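Local coordinates for F-actin-capping protein subunit alpha (Dictyostelium discoideum, PDB 4AKR), which forms part of the capping protein that binds the fast-growing barbed ends of actin filaments independently of calcium, blocking subunit exchange without severing them, at residues E73-N76 and N77-L80; L7-I10 and A11-F14. One frame throughout, in Å; residues are numbered along the deposited sequence.

Contact 1: E73-N76 and N77-L80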
ATOM      1  N   GLU A  73       3.048  16.174  23.322  1.00 24.57           N
ATOM      2  CA  GLU A  73       1.820  15.922  24.064  1.00 25.57           C
ATOM      3  C   GLU A  73       1.992  16.181  25.566  1.00 25.29           C
ATOM      4  O   GLU A  73       2.816  15.556  26.220  1.00 23.45           O
ATOM      5  CB  GLU A  73       1.369  14.474  23.818  1.00 26.41           C
ATOM      6  CG  GLU A  73       0.020  14.114  24.412  1.00 28.32           C
ATOM      7  CD  GLU A  73      -0.516  12.792  23.875  1.00 29.74           C
ATOM      8  OE1 GLU A  73      -0.775  12.707  22.659  1.00 30.94           O
ATOM      9  OE2 GLU A  73      -0.682  11.840  24.662  1.00 29.86           O
ATOM     10  N   ILE A  74       1.214  17.117  26.102  1.00 26.25           N
ATOM     11  CA  ILE A  74       1.277  17.451  27.522  1.00 27.52           C
ATOM     12  C   ILE A  74       0.129  16.737  28.219  1.00 27.83           C
ATOM     13  O   ILE A  74       0.266  16.215  29.324  1.00 27.43           O
ATOM     14  CB  ILE A  74       1.114  18.967  27.751  1.00 27.87           C
ATOM     15  CG1 ILE A  74       2.190  19.735  26.981  1.00 28.08           C
ATOM     16  CG2 ILE A  74       1.211  19.275  29.233  1.00 27.67           C
ATOM     17  CD1 ILE A  74       2.009  21.241  27.005  1.00 27.70           C
ATOM     18  N   SER A  75      -1.008  16.732  27.538  1.00 29.11           N
ATOM     19  CA  SER A  75      -2.233  16.099  28.001  1.00 29.23           C
ATOM     20  C   SER A  75      -2.809  15.378  26.788  1.00 29.47           C
ATOM     21  O   SER A  75      -2.274  15.497  25.682  1.00 29.66           O
ATOM     22  CB  SER A  75      -3.211  17.165  28.489  1.00 29.98           C
ATOM     23  OG  SER A  75      -4.545  16.691  28.484  1.00 33.44           O
ATOM     24  N   ASN A  76      -3.896  14.643  26.986  1.00 29.09           N
ATOM     25  CA  ASN A  76      -4.526  13.908  25.896  1.00 29.94           C
ATOM     26  C   ASN A  76      -4.986  14.835  24.763  1.00 29.50           C
ATOM     27  O   ASN A  76      -5.176  14.398  23.622  1.00 27.98           O
ATOM     28  CB  ASN A  76      -5.715  13.114  26.438  1.00 32.55           C
ATOM     29  CG  ASN A  76      -6.087  11.940  25.557  1.00 35.76           C
ATOM     30  OD1 ASN A  76      -6.601  12.111  24.446  1.00 37.91           O
ATOM     31  ND2 ASN A  76      -5.822  10.732  26.047  1.00 37.08           N
ATOM     32  N   ASN A  77      -5.161  16.114  25.076  1.00 28.30           N
ATOM     33  CA  ASN A  77      -5.600  17.077  24.076  1.00 29.00           C
ATOM     34  C   ASN A  77      -4.793  18.367  24.093  1.00 28.05           C
ATOM     35  O   ASN A  77      -5.238  19.394  23.576  1.00 28.86           O
ATOM     36  CB  ASN A  77      -7.078  17.401  24.283  1.00 30.74           C
ATOM     37  CG  ASN A  77      -7.936  16.165  24.277  1.00 34.56           C
ATOM     38  OD1 ASN A  77      -7.853  15.337  25.189  1.00 36.25           O
ATOM     39  ND2 ASN A  77      -8.755  16.012  23.237  1.00 34.62           N
ATOM     40  N   GLU A  78      -3.607  18.322  24.680  1.00 26.01           N
ATOM     41  CA  GLU A  78      -2.780  19.515  24.736  1.00 26.90           C
ATOM     42  C   GLU A  78      -1.397  19.247  24.180  1.00 25.24           C
ATOM     43  O   GLU A  78      -0.724  18.294  24.573  1.00 26.92           O
ATOM     44  CB  GLU A  78      -2.689  20.032  26.170  1.00 27.05           C
ATOM     45  CG  GLU A  78      -4.016  20.521  26.723  1.00 28.43           C
ATOM     46  CD  GLU A  78      -3.901  20.949  28.173  1.00 31.05           C
ATOM     47  OE1 GLU A  78      -3.379  20.156  28.986  1.00 31.65           O
ATOM     48  OE2 GLU A  78      -4.327  22.075  28.501  1.00 31.56           O
ATOM     49  N   TYR A  79      -0.979  20.108  23.264  1.00 23.32           N
ATOM     50  CA  TYR A  79       0.307  19.966  22.609  1.00 21.23           C
ATOM     51  C   TYR A  79       1.129  21.240  22.708  1.00 21.05           C
ATOM     52  O   TYR A  79       0.630  22.343  22.478  1.00 21.62           O
ATOM     53  CB  TYR A  79       0.067  19.546  21.156  1.00 17.95           C
ATOM     54  CG  TYR A  79      -0.605  18.191  21.093  1.00 16.97           C
ATOM     55  CD1 TYR A  79      -1.995  18.067  21.227  1.00 16.97           C
ATOM     56  CD2 TYR A  79       0.156  17.021  21.059  1.00 17.19           C
ATOM     57  CE1 TYR A  79      -2.606  16.809  21.348  1.00 16.15           C
ATOM     58  CE2 TYR A  79      -0.440  15.763  21.173  1.00 17.43           C
ATOM     59  CZ  TYR A  79      -1.816  15.665  21.325  1.00 17.69           C
ATOM     60  OH  TYR A  79      -2.378  14.423  21.506  1.00 18.12           O
ATOM     61  N   LEU A  80       2.392  21.060  23.079  1.00 20.05           N
ATOM     62  CA  LEU A  80       3.337  22.147  23.251  1.00 19.76           C
ATOM     63  C   LEU A  80       3.967  22.565  21.931  1.00 20.63           C
ATOM     64  O   LEU A  80       4.312  21.730  21.091  1.00 20.85           O
ATOM     65  CB  LEU A  80       4.436  21.722  24.230  1.00 18.01           C
ATOM     66  CG  LEU A  80       5.492  22.768  24.608  1.00 19.70           C
ATOM     67  CD1 LEU A  80       4.845  23.889  25.415  1.00 18.81           C
ATOM     68  CD2 LEU A  80       6.591  22.116  25.430  1.00 16.52           C
TER
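Glu73 sends CG anti to its backbone N (chi1 -174°) and stays extended beyond it, while Tyr79 turns its ring to the side of its own N; the two side chains therefore run alongside each other in the same direction. CB of Glu73 sits 3.5 Å from CE2 of Tyr79. Further out, OE1 of Glu73 comes to the ring edge near its plane, with the carboxylate turned 85° against the ring, and accepts from Tyr79 OH at 2.6 Å, though the hydroxyl's place in the model is less certain. The other oxygen, OE2, makes a salt bridge to Arg49 of helix 44-55. The backbone that carries these side chains forms a tight hairpin with a classic beta bulge, in which two residues, Ile74 and Ser75, stand opposite the single Glu78. Ile74 N gives Glu78 O a nearly straight bond (2.7 Å, 172°), whereas Ser75 N reaches that oxygen only weakly at 3.4 Å. A type I turn from Ser75 to Glu78 closes the loop. An alanine at Tyr79 removes both ring and hydroxyl; the Glu73 chain would then probably be freer to turn, its carboxylate held mainly by Arg49. On the sheet face away from Tyr79, Ser75 CB packs 3.7 Å from Glu78 CB. Toward the far end of the hairpin, Ile74 CD1 touches Leu80 CB at 3.7 Å.

Contact 2: L7-I10 and A11-F14; sequences LVQI and ATNF
One face of the Phe14 ring carries the carbonyl oxygen of Ile10, set off toward the rim and 3.7 Å from Phe14 CG. The far end of the same ring meets a methyl: Ile10 CG2, anti to its backbone N, lies 3.6 Å from Phe14 CZ, the two side chains running the same way. Asn13 supplies the second flat group. Its ND2 points an N-H straight at Gln9 O (3.0 Å, 178°), with that oxygen lying in the amide plane. Gln9 O is gripped twice, because Asn13 N bonds to it at 3.2 Å from the opposite face of the carbonyl. This fixes the Asn13 amide against the helix. The bent Gln9 chain brings its own amide across at 61° to that of Asn13, but Gln9 NE2 and Asn13 ND2, both donors, stand 3.0 Å apart, so the placing of the Gln9 amide is doubtful. Thr12 repeats the double grip one residue earlier: OG1 gives its proton to Val8 O at 2.9 Å from above the carbonyl plane, and Thr12 N arrives from the other face at 3.1 Å. Such hydroxyl bonds to the i-4 carbonyl satisfy a threonine within the helix. All this lies on consecutive turns of helix 4-16, where Val8 and Ala11 pack on Leu40 in the loop after helix 23-31, Ala11 and Phe14 rest on Val30 of that helix, and Leu7, Ile10 and Phe14 meet side chains of another protein chain.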
ATOM      1  N   LEU A   7     -16.566  -6.595  16.274  1.00 25.49           N
ATOM      2  CA  LEU A   7     -16.891  -5.671  15.196  1.00 25.63           C
ATOM      3  C   LEU A   7     -16.222  -4.326  15.468  1.00 26.97           C
ATOM      4  O   LEU A   7     -15.865  -3.599  14.533  1.00 26.64           O
ATOM      5  CB  LEU A   7     -18.403  -5.480  15.089  1.00 25.36           C
ATOM      6  CG  LEU A   7     -19.198  -6.701  14.632  1.00 26.39           C
ATOM      7  CD1 LEU A   7     -20.667  -6.319  14.479  1.00 26.07           C
ATOM      8  CD2 LEU A   7     -18.636  -7.223  13.308  1.00 24.06           C
ATOM      9  N   VAL A   8     -16.052  -4.001  16.749  1.00 27.12           N
ATOM     10  CA  VAL A   8     -15.400  -2.753  17.149  1.00 26.37           C
ATOM     11  C   VAL A   8     -13.900  -2.809  16.851  1.00 27.77           C
ATOM     12  O   VAL A   8     -13.315  -1.830  16.391  1.00 27.39           O
ATOM     13  CB  VAL A   8     -15.604  -2.470  18.656  1.00 25.87           C
ATOM     14  CG1 VAL A   8     -14.600  -1.432  19.138  1.00 22.71           C
ATOM     15  CG2 VAL A   8     -17.028  -1.981  18.900  1.00 25.54           C
ATOM     16  N   GLN A   9     -13.280  -3.957  17.106  1.00 29.12           N
ATOM     17  CA  GLN A   9     -11.853  -4.098  16.852  1.00 30.09           C
ATOM     18  C   GLN A   9     -11.565  -4.075  15.356  1.00 29.27           C
ATOM     19  O   GLN A   9     -10.509  -3.604  14.934  1.00 29.62           O
ATOM     20  CB  GLN A   9     -11.319  -5.402  17.439  1.00 32.21           C
ATOM     21  CG  GLN A   9      -9.811  -5.592  17.231  1.00 36.05           C
ATOM     22  CD  GLN A   9      -8.968  -4.662  18.093  1.00 38.08           C
ATOM     23  OE1 GLN A   9      -9.019  -4.728  19.321  1.00 41.53           O
ATOM     24  NE2 GLN A   9      -8.186  -3.795  17.453  1.00 37.11           N
ATOM     25  N   ILE A  10     -12.496  -4.588  14.555  1.00 27.70           N
ATOM     26  CA  ILE A  10     -12.303  -4.610  13.102  1.00 26.49           C
ATOM     27  C   ILE A  10     -12.220  -3.177  12.573  1.00 25.57           C
ATOM     28  O   ILE A  10     -11.273  -2.814  11.868  1.00 24.19           O
ATOM     29  CB  ILE A  10     -13.462  -5.354  12.379  1.00 25.66           C
ATOM     30  CG1 ILE A  10     -13.440  -6.835  12.755  1.00 24.45           C
ATOM     31  CG2 ILE A  10     -13.327  -5.202  10.860  1.00 24.27           C
ATOM     32  CD1 ILE A  10     -14.544  -7.640  12.127  1.00 21.28           C
ATOM     33  N   ALA A  11     -13.211  -2.367  12.942  1.00 24.70           N
ATOM     34  CA  ALA A  11     -13.277  -0.972  12.522  1.00 24.28           C
ATOM     35  C   ALA A  11     -12.123  -0.126  13.049  1.00 22.94           C
ATOM     36  O   ALA A  11     -11.735   0.843  12.411  1.00 23.38           O
ATOM     37  CB  ALA A  11     -14.604  -0.362  12.952  1.00 24.34           C
ATOM     38  N   THR A  12     -11.583  -0.485  14.212  1.00 24.01           N
ATOM     39  CA  THR A  12     -10.469   0.257  14.794  1.00 22.38           C
ATOM     40  C   THR A  12      -9.259   0.065  13.903  1.00 22.29           C
ATOM     41  O   THR A  12      -8.511   1.000  13.645  1.00 22.96           O
ATOM     42  CB  THR A  12     -10.121  -0.239  16.228  1.00 22.41           C
ATOM     43  OG1 THR A  12     -11.222   0.006  17.104  1.00 19.07           O
ATOM     44  CG2 THR A  12      -8.897   0.490  16.770  1.00 20.83           C
ATOM     45  N   ASN A  13      -9.071  -1.158  13.427  1.00 24.18           N
ATOM     46  CA  ASN A  13      -7.935  -1.456  12.558  1.00 24.31           C
ATOM     47  C   ASN A  13      -8.008  -0.755  11.208  1.00 23.03           C
ATOM     48  O   ASN A  13      -6.973  -0.413  10.633  1.00 22.77           O
ATOM     49  CB  ASN A  13      -7.805  -2.965  12.365  1.00 26.72           C
ATOM     50  CG  ASN A  13      -6.929  -3.597  13.415  1.00 28.15           C
ATOM     51  OD1 ASN A  13      -5.717  -3.728  13.228  1.00 30.04           O
ATOM     52  ND2 ASN A  13      -7.528  -3.969  14.538  1.00 25.04           N
ATOM     53  N   PHE A  14      -9.217  -0.555  10.687  1.00 19.83           N
ATOM     54  CA  PHE A  14      -9.346   0.152   9.418  1.00 18.21           C
ATOM     55  C   PHE A  14      -8.846   1.574   9.652  1.00 17.04           C
ATOM     56  O   PHE A  14      -7.910   2.043   8.998  1.00 17.85           O
ATOM     57  CB  PHE A  14     -10.808   0.199   8.949  1.00 15.64           C
ATOM     58  CG  PHE A  14     -11.368  -1.139   8.543  1.00 16.46           C
ATOM     59  CD1 PHE A  14     -10.527  -2.203   8.228  1.00 16.81           C
ATOM     60  CD2 PHE A  14     -12.740  -1.334   8.472  1.00 16.03           C
ATOM     61  CE1 PHE A  14     -11.044  -3.435   7.852  1.00 16.79           C
ATOM     62  CE2 PHE A  14     -13.265  -2.559   8.098  1.00 17.79           C
ATOM     63  CZ  PHE A  14     -12.414  -3.614   7.788  1.00 16.93           C
TER

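How the contacts relate
Contact 2 comes first along the chain, wholly within the N-terminal helix 4-16; contact 1 follows later, in the hairpin of strands 73-75 and 78-81 at one edge of a four-stranded antiparallel sheet. They share no helix or strand. Their centres are 26 Å apart and their nearest atoms about 14 Å, so neither touches the other. Each leans on a different helix: contact 2 on helix 23-31, contact 1 on helix 44-55. Their surroundings also differ, since contact 2 meets the partner chain of the assembly, while contact 1 is met by no other chain there. Helix 4-16 thus contributes to the contact between the two chains, while the hairpin is packing internal to this chain.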